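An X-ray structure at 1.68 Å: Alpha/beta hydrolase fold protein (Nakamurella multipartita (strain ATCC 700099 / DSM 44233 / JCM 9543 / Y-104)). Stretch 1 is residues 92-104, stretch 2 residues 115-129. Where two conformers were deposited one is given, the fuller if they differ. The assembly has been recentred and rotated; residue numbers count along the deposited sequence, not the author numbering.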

ATOM      1  N   LEU A  92     -11.850   1.399  14.235  1.00 20.14           N
ATOM      2  CA  LEU A  92     -12.524   2.005  13.107  1.00 19.47           C
ATOM      3  C   LEU A  92     -13.706   1.111  12.628  1.00 19.53           C
ATOM      4  O   LEU A  92     -14.799   1.601  12.415  1.00 19.28           O
ATOM      5  CB  LEU A  92     -11.519   2.217  11.976  1.00 18.60           C
ATOM      6  CG  LEU A  92     -12.099   2.731  10.653  1.00 19.61           C
ATOM      7  CD1 LEU A  92     -12.916   4.008  10.742  1.00 19.76           C
ATOM      8  CD2 LEU A  92     -10.953   2.875   9.664  1.00 20.06           C
ATOM      9  N   PHE A  93     -13.486  -0.201  12.515  1.00 19.66           N
ATOM     10  CA  PHE A  93     -14.548  -1.112  12.117  1.00 20.02           C
ATOM     11  C   PHE A  93     -15.678  -1.012  13.153  1.00 20.04           C
ATOM     12  O   PHE A  93     -16.845  -0.919  12.824  1.00 21.38           O
ATOM     13  CB  PHE A  93     -14.011  -2.553  12.095  1.00 20.16           C
ATOM     14  CG  PHE A  93     -13.081  -2.891  10.917  1.00 19.53           C
ATOM     15  CD1 PHE A  93     -12.702  -1.962   9.958  1.00 19.34           C
ATOM     16  CD2 PHE A  93     -12.584  -4.192  10.796  1.00 20.65           C
ATOM     17  CE1 PHE A  93     -11.825  -2.322   8.929  1.00 19.44           C
ATOM     18  CE2 PHE A  93     -11.740  -4.573   9.781  1.00 20.81           C
ATOM     19  CZ  PHE A  93     -11.326  -3.621   8.831  1.00 19.83           C
ATOM     20  N   ASP A  94     -15.319  -0.983  14.433  1.00 21.12           N
ATOM     21  CA  ASP A  94     -16.342  -0.812  15.489  1.00 21.16           C
ATOM     22  C   ASP A  94     -17.147   0.493  15.260  1.00 21.31           C
ATOM     23  O   ASP A  94     -18.398   0.508  15.361  1.00 20.20           O
ATOM     24  CB  ASP A  94     -15.729  -0.719  16.894  1.00 22.22           C
ATOM     25  CG  ASP A  94     -15.141  -2.023  17.406  1.00 23.37           C
ATOM     26  OD1 ASP A  94     -15.346  -3.072  16.792  1.00 22.21           O
ATOM     27  OD2 ASP A  94     -14.466  -1.965  18.466  1.00 23.50           O
ATOM     28  N   ALA A  95     -16.434   1.581  14.958  1.00 20.11           N
ATOM     29  CA  ALA A  95     -17.058   2.872  14.724  1.00 20.72           C
ATOM     30  C   ALA A  95     -17.938   2.944  13.462  1.00 20.36           C
ATOM     31  O   ALA A  95     -18.801   3.819  13.361  1.00 21.08           O
ATOM     32  CB  ALA A  95     -16.034   4.007  14.743  1.00 20.48           C
ATOM     33  N   LEU A  96     -17.707   2.030  12.516  1.00 20.67           N
ATOM     34  CA  LEU A  96     -18.559   1.869  11.349  1.00 22.05           C
ATOM     35  C   LEU A  96     -19.595   0.797  11.534  1.00 22.90           C
ATOM     36  O   LEU A  96     -20.330   0.566  10.611  1.00 24.29           O
ATOM     37  CB  LEU A  96     -17.726   1.550  10.104  1.00 21.29           C
ATOM     38  CG  LEU A  96     -16.622   2.588   9.792  1.00 21.60           C
ATOM     39  CD1 LEU A  96     -15.753   2.099   8.641  1.00 21.30           C
ATOM     40  CD2 LEU A  96     -17.233   3.939   9.501  1.00 21.85           C
ATOM     41  N   GLY A  97     -19.690   0.178  12.712  1.00 22.95           N
ATOM     42  CA  GLY A  97     -20.652  -0.898  12.942  1.00 23.89           C
ATOM     43  C   GLY A  97     -20.390  -2.139  12.128  1.00 24.08           C
ATOM     44  O   GLY A  97     -21.325  -2.875  11.774  1.00 25.82           O
ATOM     45  N   LEU A  98     -19.133  -2.363  11.800  1.00 23.76           N
ATOM     46  CA  LEU A  98     -18.698  -3.379  10.849  1.00 24.23           C
ATOM     47  C   LEU A  98     -18.049  -4.559  11.557  1.00 23.92           C
ATOM     48  O   LEU A  98     -17.079  -4.379  12.309  1.00 23.72           O
ATOM     49  CB  LEU A  98     -17.735  -2.727   9.852  1.00 25.25           C
ATOM     50  CG  LEU A  98     -17.256  -3.544   8.699  1.00 26.28           C
ATOM     51  CD1 LEU A  98     -18.396  -3.953   7.830  1.00 28.54           C
ATOM     52  CD2 LEU A  98     -16.253  -2.708   7.921  1.00 27.69           C
ATOM     53  N   ALA A  99     -18.575  -5.770  11.294  1.00 23.52           N
ATOM     54  CA  ALA A  99     -18.048  -7.007  11.921  1.00 23.89           C
ATOM     55  C   ALA A  99     -16.663  -7.414  11.400  1.00 22.76           C
ATOM     56  O   ALA A  99     -15.740  -7.744  12.177  1.00 24.69           O
ATOM     57  CB  ALA A  99     -19.021  -8.163  11.713  1.00 25.26           C
ATOM     58  N   ALA A 100     -16.498  -7.252  10.096  1.00 21.78           N
ATOM     59  CA  ALA A 100     -15.273  -7.734   9.426  1.00 21.77           C
ATOM     60  C   ALA A 100     -15.182  -7.195   8.008  1.00 21.87           C
ATOM     61  O   ALA A 100     -16.200  -6.798   7.405  1.00 22.92           O
ATOM     62  CB  ALA A 100     -15.259  -9.233   9.432  1.00 22.47           C
ATOM     63  N   ALA A 101     -13.967  -7.200   7.475  1.00 20.49           N
ATOM     64  CA  ALA A 101     -13.719  -6.662   6.154  1.00 20.08           C
ATOM     65  C   ALA A 101     -12.562  -7.359   5.514  1.00 20.35           C
ATOM     66  O   ALA A 101     -11.730  -7.965   6.181  1.00 19.35           O
ATOM     67  CB  ALA A 101     -13.440  -5.173   6.220  1.00 19.76           C
ATOM     68  N   GLY A 102     -12.520  -7.272   4.190  1.00 19.13           N
ATOM     69  CA  GLY A 102     -11.294  -7.647   3.509  1.00 18.58           C
ATOM     70  C   GLY A 102     -10.205  -6.619   3.802  1.00 17.89           C
ATOM     71  O   GLY A 102     -10.497  -5.494   4.278  1.00 18.32           O
ATOM     72  N   VAL A 103      -8.952  -6.991   3.575  1.00 17.19           N
ATOM     73  CA  VAL A 103      -7.856  -6.077   3.760  1.00 17.65           C
ATOM     74  C   VAL A 103      -6.920  -6.149   2.532  1.00 17.71           C
ATOM     75  O   VAL A 103      -6.507  -7.231   2.114  1.00 17.28           O
ATOM     76  CB  VAL A 103      -7.046  -6.403   5.022  1.00 18.25           C
ATOM     77  CG1 VAL A 103      -5.873  -5.438   5.123  1.00 18.05           C
ATOM     78  CG2 VAL A 103      -7.933  -6.331   6.247  1.00 19.10           C
ATOM     79  N   LEU A 104      -6.628  -5.000   1.962  1.00 17.12           N
ATOM     80  CA  LEU A 104      -5.642  -4.824   0.883  1.00 17.17           C
ATOM     81  C   LEU A 104      -4.554  -3.911   1.425  1.00 18.00           C
ATOM     82  O   LEU A 104      -4.815  -2.738   1.756  1.00 19.07           O
ATOM     83  CB  LEU A 104      -6.241  -4.179  -0.342  1.00 18.35           C
ATOM     84  CG  LEU A 104      -5.290  -3.785  -1.469  1.00 17.99           C
ATOM     85  CD1 LEU A 104      -4.730  -5.047  -2.096  1.00 19.05           C
ATOM     86  CD2 LEU A 104      -5.936  -2.926  -2.507  1.00 18.92           C
ATOM     87  N   ARG A 115      -0.569  -7.321  11.500  1.00 18.75           N
ATOM     88  CA  ARG A 115      -0.986  -7.354  12.907  1.00 19.18           C
ATOM     89  C   ARG A 115      -2.520  -7.468  13.102  1.00 19.42           C
ATOM     90  O   ARG A 115      -3.000  -8.117  14.051  1.00 19.71           O
ATOM     91  CB  ARG A 115      -0.439  -6.164  13.697  1.00 20.26           C
ATOM     92  CG  ARG A 115       1.073  -6.183  13.947  1.00 21.87           C
ATOM     93  CD  ARG A 115       1.569  -7.495  14.557  1.00 23.81           C
ATOM     94  NE  ARG A 115       1.051  -7.646  15.913  1.00 25.34           N
ATOM     95  CZ  ARG A 115       0.984  -8.782  16.581  1.00 27.52           C
ATOM     96  NH1 ARG A 115       1.276  -9.955  16.001  1.00 27.26           N
ATOM     97  NH2 ARG A 115       0.530  -8.744  17.831  1.00 29.52           N
ATOM     98  N   LEU A 116      -3.269  -6.788  12.253  1.00 18.39           N
ATOM     99  CA  LEU A 116      -4.722  -6.861  12.313  1.00 19.09           C
ATOM    100  C   LEU A 116      -5.161  -8.302  12.032  1.00 19.25           C
ATOM    101  O   LEU A 116      -5.955  -8.890  12.772  1.00 19.62           O
ATOM    102  CB  LEU A 116      -5.338  -5.911  11.287  1.00 18.58           C
ATOM    103  CG  LEU A 116      -6.876  -5.865  11.290  1.00 18.95           C
ATOM    104  CD1 LEU A 116      -7.425  -5.311  12.614  1.00 19.64           C
ATOM    105  CD2 LEU A 116      -7.406  -5.061  10.135  1.00 19.87           C
ATOM    106  N   ALA A 117      -4.616  -8.903  10.969  1.00 19.06           N
ATOM    107  CA  ALA A 117      -4.978 -10.281  10.651  1.00 19.00           C
ATOM    108  C   ALA A 117      -4.536 -11.283  11.731  1.00 19.96           C
ATOM    109  O   ALA A 117      -5.242 -12.261  11.991  1.00 21.75           O
ATOM    110  CB  ALA A 117      -4.448 -10.696   9.259  1.00 18.98           C
ATOM    111  N   ALA A 118      -3.373 -11.042  12.346  1.00 19.32           N
ATOM    112  CA  ALA A 118      -2.810 -11.917  13.379  1.00 21.08           C
ATOM    113  C   ALA A 118      -3.559 -11.854  14.681  1.00 23.12           C
ATOM    114  O   ALA A 118      -3.862 -12.893  15.273  1.00 25.38           O
ATOM    115  CB  ALA A 118      -1.321 -11.583  13.621  1.00 20.53           C
ATOM    116  N   ARG A 119      -3.834 -10.652  15.166  1.00 22.15           N
ATOM    117  CA  ARG A 119      -4.387 -10.454  16.485  1.00 26.11           C
ATOM    118  C   ARG A 119      -5.877 -10.225  16.517  1.00 25.24           C
ATOM    119  O   ARG A 119      -6.496 -10.448  17.553  1.00 25.60           O
ATOM    120  CB  ARG A 119      -3.608  -9.297  17.165  1.00 30.55           C
ATOM    121  CG  ARG A 119      -3.838  -9.194  18.673  1.00 38.19           C
ATOM    122  CD  ARG A 119      -2.805  -8.297  19.362  1.00 41.30           C
ATOM    123  NE  ARG A 119      -2.767  -6.994  18.717  1.00 40.74           N
ATOM    124  CZ  ARG A 119      -3.685  -6.040  18.892  1.00 45.32           C
ATOM    125  NH1 ARG A 119      -4.715  -6.244  19.732  1.00 46.70           N
ATOM    126  NH2 ARG A 119      -3.581  -4.877  18.217  1.00 39.74           N
ATOM    127  N   HIS A 120      -6.482  -9.832  15.396  1.00 22.81           N
ATOM    128  CA  HIS A 120      -7.915  -9.652  15.250  1.00 22.91           C
ATOM    129  C   HIS A 120      -8.441 -10.505  14.083  1.00 22.37           C
ATOM    130  O   HIS A 120      -9.095  -9.992  13.163  1.00 22.63           O
ATOM    131  CB  HIS A 120      -8.213  -8.185  14.970  1.00 25.32           C
ATOM    132  CG  HIS A 120      -7.883  -7.250  16.093  1.00 27.94           C
ATOM    133  ND1 HIS A 120      -8.814  -6.874  17.028  1.00 34.63           N
ATOM    134  CD2 HIS A 120      -6.749  -6.582  16.400  1.00 32.48           C
ATOM    135  CE1 HIS A 120      -8.257  -6.039  17.886  1.00 34.52           C
ATOM    136  NE2 HIS A 120      -7.011  -5.835  17.515  1.00 33.25           N
ATOM    137  N   PRO A 121      -8.172 -11.811  14.094  1.00 22.74           N
ATOM    138  CA  PRO A 121      -8.586 -12.653  12.950  1.00 23.04           C
ATOM    139  C   PRO A 121     -10.086 -12.645  12.643  1.00 24.61           C
ATOM    140  O   PRO A 121     -10.486 -12.765  11.490  1.00 23.94           O
ATOM    141  CB  PRO A 121      -8.118 -14.063  13.379  1.00 24.85           C
ATOM    142  CG  PRO A 121      -8.165 -14.004  14.887  1.00 25.28           C
ATOM    143  CD  PRO A 121      -7.579 -12.638  15.171  1.00 24.65           C
ATOM    144  N   ASP A 122     -10.918 -12.470  13.659  1.00 26.45           N
ATOM    145  CA  ASP A 122     -12.361 -12.414  13.429  1.00 28.00           C
ATOM    146  C   ASP A 122     -12.798 -11.185  12.602  1.00 25.93           C
ATOM    147  O   ASP A 122     -13.943 -11.150  12.153  1.00 25.91           O
ATOM    148  CB  ASP A 122     -13.114 -12.364  14.781  1.00 31.43           C
ATOM    149  CG  ASP A 122     -13.004 -13.673  15.572  1.00 36.91           C
ATOM    150  OD1 ASP A 122     -12.516 -14.692  15.043  1.00 37.84           O
ATOM    151  OD2 ASP A 122     -13.433 -13.677  16.749  1.00 42.77           O
ATOM    152  N   ARG A 123     -11.938 -10.183  12.484  1.00 23.11           N
ATOM    153  CA  ARG A 123     -12.252  -8.923  11.803  1.00 22.61           C
ATOM    154  C   ARG A 123     -11.740  -8.869  10.351  1.00 21.67           C
ATOM    155  O   ARG A 123     -12.043  -7.909   9.630  1.00 21.02           O
ATOM    156  CB  ARG A 123     -11.638  -7.736  12.539  1.00 22.80           C
ATOM    157  CG  ARG A 123     -11.876  -7.685  14.021  1.00 24.20           C
ATOM    158  CD  ARG A 123     -13.313  -7.833  14.433  1.00 25.13           C
ATOM    159  NE  ARG A 123     -14.188  -6.688  14.108  1.00 24.99           N
ATOM    160  CZ  ARG A 123     -14.287  -5.557  14.831  1.00 24.04           C
ATOM    161  NH1 ARG A 123     -13.524  -5.333  15.879  1.00 24.35           N
ATOM    162  NH2 ARG A 123     -15.145  -4.623  14.465  1.00 25.18           N
ATOM    163  N   VAL A 124     -10.995  -9.893   9.936  1.00 21.56           N
ATOM    164  CA  VAL A 124     -10.389  -9.942   8.613  1.00 19.67           C
ATOM    165  C   VAL A 124     -10.962 -11.138   7.789  1.00 20.66           C
ATOM    166  O   VAL A 124     -10.722 -12.315   8.110  1.00 21.52           O
ATOM    167  CB  VAL A 124      -8.870 -10.030   8.733  1.00 19.41           C
ATOM    168  CG1 VAL A 124      -8.216 -10.129   7.376  1.00 20.25           C
ATOM    169  CG2 VAL A 124      -8.307  -8.838   9.493  1.00 18.67           C
ATOM    170  N   ARG A 125     -11.757 -10.818   6.769  1.00 21.13           N
ATOM    171  CA  ARG A 125     -12.360 -11.820   5.889  0.70 22.59           C
ATOM    172  C   ARG A 125     -11.365 -12.491   4.943  1.00 21.06           C
ATOM    173  O   ARG A 125     -11.491 -13.694   4.608  1.00 20.76           O
ATOM    174  CB  ARG A 125     -13.464 -11.176   5.041  0.70 25.62           C
ATOM    175  CG  ARG A 125     -14.662 -10.647   5.820  0.70 30.14           C
ATOM    176  CD  ARG A 125     -16.008 -11.042   5.187  0.70 34.56           C
ATOM    177  NE  ARG A 125     -17.158 -10.587   5.986  0.70 40.08           N
ATOM    178  CZ  ARG A 125     -17.575 -11.138   7.141  0.70 43.13           C
ATOM    179  NH1 ARG A 125     -18.635 -10.630   7.787  0.70 44.48           N
ATOM    180  NH2 ARG A 125     -16.930 -12.170   7.687  0.70 43.75           N
ATOM    181  N   ALA A 126     -10.398 -11.708   4.482  1.00 19.99           N
ATOM    182  CA  ALA A 126      -9.402 -12.104   3.487  1.00 18.98           C
ATOM    183  C   ALA A 126      -8.327 -11.030   3.455  1.00 18.53           C
ATOM    184  O   ALA A 126      -8.576  -9.860   3.781  1.00 18.30           O
ATOM    185  CB  ALA A 126     -10.045 -12.252   2.133  1.00 19.56           C
ATOM    186  N   LEU A 127      -7.125 -11.410   3.047  1.00 18.30           N
ATOM    187  CA  LEU A 127      -5.985 -10.525   3.011  1.00 17.98           C
ATOM    188  C   LEU A 127      -5.309 -10.600   1.634  1.00 18.13           C
ATOM    189  O   LEU A 127      -4.921 -11.660   1.207  1.00 18.88           O
ATOM    190  CB  LEU A 127      -4.990 -10.916   4.125  1.00 18.14           C
ATOM    191  CG  LEU A 127      -3.663 -10.122   4.237  1.00 18.77           C
ATOM    192  CD1 LEU A 127      -3.913  -8.627   4.430  1.00 18.60           C
ATOM    193  CD2 LEU A 127      -2.913 -10.756   5.380  1.00 18.94           C
ATOM    194  N   VAL A 128      -5.135  -9.452   0.994  1.00 17.18           N
ATOM    195  CA  VAL A 128      -4.280  -9.321  -0.171  1.00 18.28           C
ATOM    196  C   VAL A 128      -3.120  -8.416   0.196  1.00 18.48           C
ATOM    197  O   VAL A 128      -3.324  -7.235   0.541  1.00 17.16           O
ATOM    198  CB  VAL A 128      -5.042  -8.763  -1.359  1.00 18.96           C
ATOM    199  CG1 VAL A 128      -4.134  -8.577  -2.573  1.00 19.77           C
ATOM    200  CG2 VAL A 128      -6.189  -9.718  -1.704  1.00 19.60           C
ATOM    201  N   SER A 129      -1.926  -8.990   0.128  1.00 18.21           N
ATOM    202  CA  SER A 129      -0.727  -8.333   0.615  1.00 18.70           C
ATOM    203  C   SER A 129       0.271  -8.193  -0.525  1.00 18.76           C
ATOM    204  O   SER A 129       0.906  -9.166  -0.973  1.00 18.18           O
ATOM    205  CB  SER A 129      -0.166  -9.101   1.756  1.00 20.39           C
ATOM    206  OG  SER A 129       0.978  -8.476   2.240  1.00 23.22           O
TER
HETATM  207  O   HOH W   1     -18.239  -7.515   5.892  1.00 40.99           O
HETATM  208  O   HOH W   2     -19.081  -7.483   8.451  1.00 49.39           O

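Two parallel strands, 101-104 and 126-129, lie side by side, and the side chain of Arg 123 fills a pocket at their leading end, walled by the helix end and the loop after it. The arginine is folded (chi1 to chi3 all m); CD2 of Phe 93 lies over one face of its guanidinium, and CB of Phe 93 comes within 3.3 Å of NH2 of Arg 123. Acceptors line the guanidinium edge: NE of Arg 123 donates to O of Ala 99 (2.7 Å), while its NH2 donates to O of Leu 98 (2.9 Å) and to OD1 of Asp 94 (2.8 Å), the last a salt bridge. Backbone bonds stitch the two stretches: up to the corner at Arg 125, N of Ala 101 to O of Arg 123 (3.0 Å) and N of Arg 125 to O of Ala 101 (2.9 Å); along the paired strands, N of Val 103 to O of Ala 126 (2.9 Å) and N of Val 128 to O of Val 103 (2.8 Å). On one sheet face, Val 103 wedges among three neighbours: its CG2 meets CG1 of Val 124 (4.0 Å) and CD2 of Leu 116 (4.1 Å), its CG1 meets CD1 of Leu 127 (3.8 Å). On the other, CD1 of Leu 104 packs against CG1 of Val 128 (3.6 Å). The small CB of Ala 100 sits under one face of the Arg 125 guanidinium, 3.8 Å from its CZ.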